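Local coordinates for protein beta-fructofuranosidase (Bifidobacterium adolescentis, PDB 6NOB) that probably hydrolyses terminal beta-fructofuranosyl residues of beta-fructofuranosides such as sucrose, as a glycoside hydrolase of family 32, at residues F344-K347 / N353-W356; E500-H505 / M511-P516. One frame throughout, in Å; residues are numbered along the deposited sequence.

The two contacts lie on opposite sides of the chain's centre, about 56 Å apart between centres and about 45 Å at their nearest atoms. Interaction 1 falls within the family 32 N-terminal domain, which folds as a five-bladed beta-propeller in this family; interaction 2 belongs to the C-terminal beta-sandwich. Each joins segments separated by only five residues, interaction 1 at the connection between strands 337-347 and 357-365, interaction 2 in the hairpin of strands 505-507 and 510-515. The former rests on an alanine methyl over an indole, the latter on paired backbone hydrogen bonds and an aliphatic patch. The side chain of Ser345 in interaction 1 is about 9 Å from a bound di(hydroxyethyl)ether.

Interaction 1 of 2, residues F344-K347 / N353-W356; sequences FSAK and NVTW
Ala346, next to last in strand 337-347, faces Trp356 across the turn with CA atoms 4.8 Å apart, and the backbones touch through a CA-H...O contact from Trp356 CA to Ser345 O (3.5 Å). The main side-chain contact is a CH-pi interaction: Ala346 CB sits 3.4 Å from the centroid of the six-membered ring of Trp356, only 8° off the ring normal and so squarely over one face. Trp356 CG lies anti to its carbonyl carbon (chi1 -73°), and this turn of the side chain carries the indole beneath the methyl. Phe344 C meets the indole edge at Trp356 CE3 (4.1 Å), with Phe344 CB at 4.2 Å from the same atom. Val354 CG1 meets the Ala346 methyl, CB, at 4.0 Å, while the second branch, CG2, rests 3.6 Å from Lys347 O, so the valine touches the strand's last two residues. The side chain of Ser345 starts out away from 353-356, and its OG is hydrogen-bonded to Glu359 and Arg285. The contact closes the connection between strands 337-347 and 357-365, neighbours in one propeller sheet; strand 285-295 flanks 337-347 along its other edge, with Met288 touching Trp356, and Tyr220 of strand 216-227 meets the indole ring at a steep angle.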
loop_
_atom_site.group_PDB
_atom_site.type_symbol
_atom_site.label_atom_id
_atom_site.label_comp_id
_atom_site.label_asym_id
_atom_site.label_seq_id
_atom_site.Cartn_x
_atom_site.Cartn_y
_atom_site.Cartn_z
ATOM N N PHE A 344 -17.650 11.537 -8.629
ATOM C CA PHE A 344 -18.289 12.656 -7.953
ATOM C C PHE A 344 -17.467 13.917 -8.182
ATOM O O PHE A 344 -16.256 13.856 -8.408
ATOM C CB PHE A 344 -18.430 12.417 -6.445
ATOM C CG PHE A 344 -19.266 11.222 -6.087
ATOM C CD1 PHE A 344 -18.713 9.950 -6.063
ATOM C CD2 PHE A 344 -20.602 11.373 -5.753
ATOM C CE1 PHE A 344 -19.480 8.853 -5.725
ATOM C CE2 PHE A 344 -21.374 10.280 -5.415
ATOM C CZ PHE A 344 -20.814 9.017 -5.400
ATOM N N SER A 345 -18.130 15.070 -8.109
ATOM C CA SER A 345 -17.439 16.342 -8.270
ATOM C C SER A 345 -18.002 17.372 -7.303
ATOM O O SER A 345 -19.181 17.337 -6.945
ATOM C CB SER A 345 -17.546 16.888 -9.700
ATOM O OG SER A 345 -18.889 17.155 -10.044
ATOM N N ALA A 346 -17.139 18.300 -6.895
ATOM C CA ALA A 346 -17.509 19.387 -6.002
ATOM C C ALA A 346 -16.878 20.683 -6.486
ATOM O O ALA A 346 -15.752 20.683 -6.993
ATOM C CB ALA A 346 -17.072 19.102 -4.561
ATOM N N LYS A 347 -17.602 21.787 -6.321
ATOM C CA LYS A 347 -17.083 23.087 -6.722
ATOM C C LYS A 347 -16.000 23.546 -5.755
ATOM O O LYS A 347 -16.206 23.566 -4.537
ATOM C CB LYS A 347 -18.208 24.119 -6.782
ATOM C CG LYS A 347 -17.757 25.477 -7.292
ATOM C CD LYS A 347 -18.803 26.113 -8.195
ATOM C CE LYS A 347 -18.237 27.321 -8.929
ATOM N NZ LYS A 347 -19.091 28.531 -8.759
ATOM N N ASN A 353 -17.869 21.641 3.922
ATOM C CA ASN A 353 -19.320 21.566 3.809
ATOM C C ASN A 353 -19.827 21.715 2.378
ATOM O O ASN A 353 -21.034 21.880 2.180
ATOM C CB ASN A 353 -19.975 22.619 4.705
ATOM C CG ASN A 353 -19.521 24.029 4.382
ATOM O OD1 ASN A 353 -18.793 24.253 3.415
ATOM N ND2 ASN A 353 -19.953 24.991 5.191
ATOM N N VAL A 354 -18.955 21.665 1.378
ATOM C CA VAL A 354 -19.429 21.701 -0.001
ATOM C C VAL A 354 -19.931 20.313 -0.372
ATOM O O VAL A 354 -19.389 19.297 0.081
ATOM C CB VAL A 354 -18.326 22.193 -0.959
ATOM C CG1 VAL A 354 -17.202 21.166 -1.088
ATOM C CG2 VAL A 354 -18.917 22.542 -2.326
ATOM N N THR A 355 -20.989 20.260 -1.177
ATOM C CA THR A 355 -21.592 18.977 -1.498
ATOM C C THR A 355 -20.894 18.336 -2.692
ATOM O O THR A 355 -20.277 19.007 -3.522
ATOM C CB THR A 355 -23.085 19.123 -1.791
ATOM O OG1 THR A 355 -23.272 19.931 -2.960
ATOM C CG2 THR A 355 -23.793 19.766 -0.612
ATOM N N TRP A 356 -21.011 17.015 -2.772
ATOM C CA TRP A 356 -20.376 16.231 -3.821
ATOM C C TRP A 356 -21.453 15.686 -4.749
ATOM O O TRP A 356 -22.323 14.922 -4.319
ATOM C CB TRP A 356 -19.524 15.116 -3.216
ATOM C CG TRP A 356 -18.280 15.674 -2.599
ATOM C CD1 TRP A 356 -18.140 16.159 -1.330
ATOM C CD2 TRP A 356 -17.011 15.858 -3.239
ATOM N NE1 TRP A 356 -16.858 16.614 -1.135
ATOM C CE2 TRP A 356 -16.145 16.440 -2.292
ATOM C CE3 TRP A 356 -16.520 15.573 -4.517
ATOM C CZ2 TRP A 356 -14.816 16.743 -2.583
ATOM C CZ3 TRP A 356 -15.200 15.877 -4.803
ATOM C CH2 TRP A 356 -14.365 16.455 -3.841
#

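Interaction 2 of 2, residues E500-H505 / M511-P516; sequences ERLAVH and MVVTAP
His505 and Val512 form an antiparallel hydrogen-bonded pair, CA atoms 5.4 Å apart, where the two segments run at 142° to each other. This is the start of a beta-hairpin at the edge of the C-terminal beta-sandwich: the chain turns a corner at Glu500, leaving the sheet of strand 498-501 for that of strand 510-515. The backbones stay close at Val504 and Val513 (CA-CA 5.1 Å) and separate toward Leu502, where side chains make the contact. Val504 lies across Val513, their CG2 methyls 3.6 Å apart, and its other branch, CG1, reaches Met511 CB at 3.9 Å. Val513 also uses CG1, set anti to its backbone N (chi1 168°), to meet Leu502 CB at 3.7 Å, the two side chains crossing at about a right angle. The leucine's far end divides: CD1 packs beside Thr514 O, and CD2 meets CD of the Pro516 ring (3.9 Å). An alanine at Leu502 would keep CB near Val513 but would probably leave a gap beside Pro516 and Val513 CG1 where the two methyls had been. Strand 624-632 of the other sheet backs this patch, Val504 and Met511 touching Val627 and Val513 touching Ala629. At the paired end, Val512 N donates to His505 O (2.9 Å), and His505 N returns a bond to Val512 O at 3.1 Å.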
loop_
_atom_site.group_PDB
_atom_site.type_symbol
_atom_site.label_atom_id
_atom_site.label_comp_id
_atom_site.label_asym_id
_atom_site.label_seq_id
_atom_site.Cartn_x
_atom_site.Cartn_y
_atom_site.Cartn_z
ATOM N N GLU A 500 27.778 -0.176 -4.151
ATOM C CA GLU A 500 28.996 -0.539 -4.864
ATOM C C GLU A 500 28.706 -1.541 -5.983
ATOM O O GLU A 500 27.839 -2.412 -5.870
ATOM C CB GLU A 500 30.015 -1.152 -3.901
ATOM C CG GLU A 500 31.417 -1.304 -4.497
ATOM C CD GLU A 500 32.320 -2.078 -3.596
ATOM O OE1 GLU A 500 33.556 -2.022 -3.786
ATOM O OE2 GLU A 500 31.786 -2.745 -2.696
ATOM N N ARG A 501 29.443 -1.400 -7.080
ATOM C CA ARG A 501 29.416 -2.399 -8.139
ATOM C C ARG A 501 29.888 -3.743 -7.604
ATOM O O ARG A 501 30.725 -3.818 -6.700
ATOM C CB ARG A 501 30.296 -1.958 -9.313
ATOM C CG ARG A 501 29.581 -1.090 -10.334
ATOM C CD ARG A 501 29.069 -1.932 -11.495
ATOM N NE ARG A 501 28.906 -1.164 -12.729
ATOM C CZ ARG A 501 28.867 -1.700 -13.948
ATOM N NH1 ARG A 501 28.976 -3.013 -14.110
ATOM N NH2 ARG A 501 28.709 -0.923 -15.012
ATOM N N LEU A 502 29.306 -4.807 -8.146
ATOM C CA LEU A 502 29.615 -6.173 -7.760
ATOM C C LEU A 502 30.267 -6.887 -8.934
ATOM O O LEU A 502 29.839 -6.735 -10.084
ATOM C CB LEU A 502 28.354 -6.924 -7.311
ATOM C CG LEU A 502 27.647 -6.332 -6.091
ATOM C CD1 LEU A 502 26.337 -7.055 -5.824
ATOM C CD2 LEU A 502 28.564 -6.378 -4.879
ATOM N N ALA A 503 31.322 -7.639 -8.636
ATOM C CA ALA A 503 32.065 -8.336 -9.674
ATOM C C ALA A 503 31.222 -9.446 -10.286
ATOM O O ALA A 503 30.461 -10.127 -9.593
ATOM C CB ALA A 503 33.360 -8.913 -9.104
ATOM N N VAL A 504 31.358 -9.619 -11.595
ATOM C CA VAL A 504 30.674 -10.673 -12.335
ATOM C C VAL A 504 31.726 -11.696 -12.736
ATOM O O VAL A 504 32.599 -11.407 -13.564
ATOM C CB VAL A 504 29.938 -10.125 -13.565
ATOM C CG1 VAL A 504 29.114 -11.222 -14.223
ATOM C CG2 VAL A 504 29.066 -8.936 -13.180
ATOM N N HIS A 505 31.659 -12.886 -12.146
ATOM C CA HIS A 505 32.593 -13.935 -12.509
ATOM C C HIS A 505 31.867 -15.070 -13.214
ATOM O O HIS A 505 30.651 -15.244 -13.096
ATOM C CB HIS A 505 33.367 -14.446 -11.286
ATOM C CG HIS A 505 34.797 -13.994 -11.259
ATOM N ND1 HIS A 505 35.802 -14.660 -11.927
ATOM C CD2 HIS A 505 35.381 -12.921 -10.674
ATOM C CE1 HIS A 505 36.947 -14.025 -11.743
ATOM N NE2 HIS A 505 36.718 -12.965 -10.988
ATOM N N MET A 511 26.927 -16.568 -15.666
ATOM C CA MET A 511 27.449 -15.362 -15.039
ATOM C C MET A 511 26.923 -15.304 -13.612
ATOM O O MET A 511 25.713 -15.422 -13.389
ATOM C CB MET A 511 27.044 -14.110 -15.819
ATOM C CG MET A 511 27.533 -14.097 -17.261
ATOM S SD MET A 511 27.190 -12.545 -18.114
ATOM C CE MET A 511 27.798 -12.917 -19.760
ATOM N N VAL A 512 27.828 -15.142 -12.650
ATOM C CA VAL A 512 27.501 -15.259 -11.234
ATOM C C VAL A 512 27.899 -13.971 -10.527
ATOM O O VAL A 512 29.000 -13.450 -10.742
ATOM C CB VAL A 512 28.195 -16.475 -10.590
ATOM C CG1 VAL A 512 27.853 -16.567 -9.112
ATOM C CG2 VAL A 512 27.799 -17.757 -11.311
ATOM N N VAL A 513 26.999 -13.461 -9.688
ATOM C CA VAL A 513 27.246 -12.291 -8.854
ATOM C C VAL A 513 26.850 -12.644 -7.427
ATOM O O VAL A 513 25.704 -13.041 -7.179
ATOM C CB VAL A 513 26.467 -11.056 -9.339
ATOM C CG1 VAL A 513 26.514 -9.954 -8.291
ATOM C CG2 VAL A 513 27.027 -10.557 -10.660
ATOM N N THR A 514 27.791 -12.508 -6.494
ATOM C CA THR A 514 27.493 -12.711 -5.082
ATOM C C THR A 514 26.884 -11.441 -4.499
ATOM O O THR A 514 27.438 -10.349 -4.654
ATOM C CB THR A 514 28.755 -13.097 -4.310
ATOM O OG1 THR A 514 29.301 -14.304 -4.856
ATOM C CG2 THR A 514 28.434 -13.319 -2.839
ATOM N N ALA A 515 25.741 -11.587 -3.829
ATOM C CA ALA A 515 25.003 -10.440 -3.324
ATOM C C ALA A 515 25.193 -10.320 -1.821
ATOM O O ALA A 515 24.642 -11.142 -1.072
ATOM C CB ALA A 515 23.521 -10.571 -3.662
ATOM N N PRO A 516 25.935 -9.327 -1.332
ATOM C CA PRO A 516 26.115 -9.183 0.121
ATOM C C PRO A 516 24.795 -8.837 0.795
ATOM O O PRO A 516 24.074 -7.941 0.350
ATOM C CB PRO A 516 27.131 -8.041 0.249
ATOM C CG PRO A 516 27.733 -7.886 -1.120
ATOM C CD PRO A 516 26.665 -8.295 -2.083
#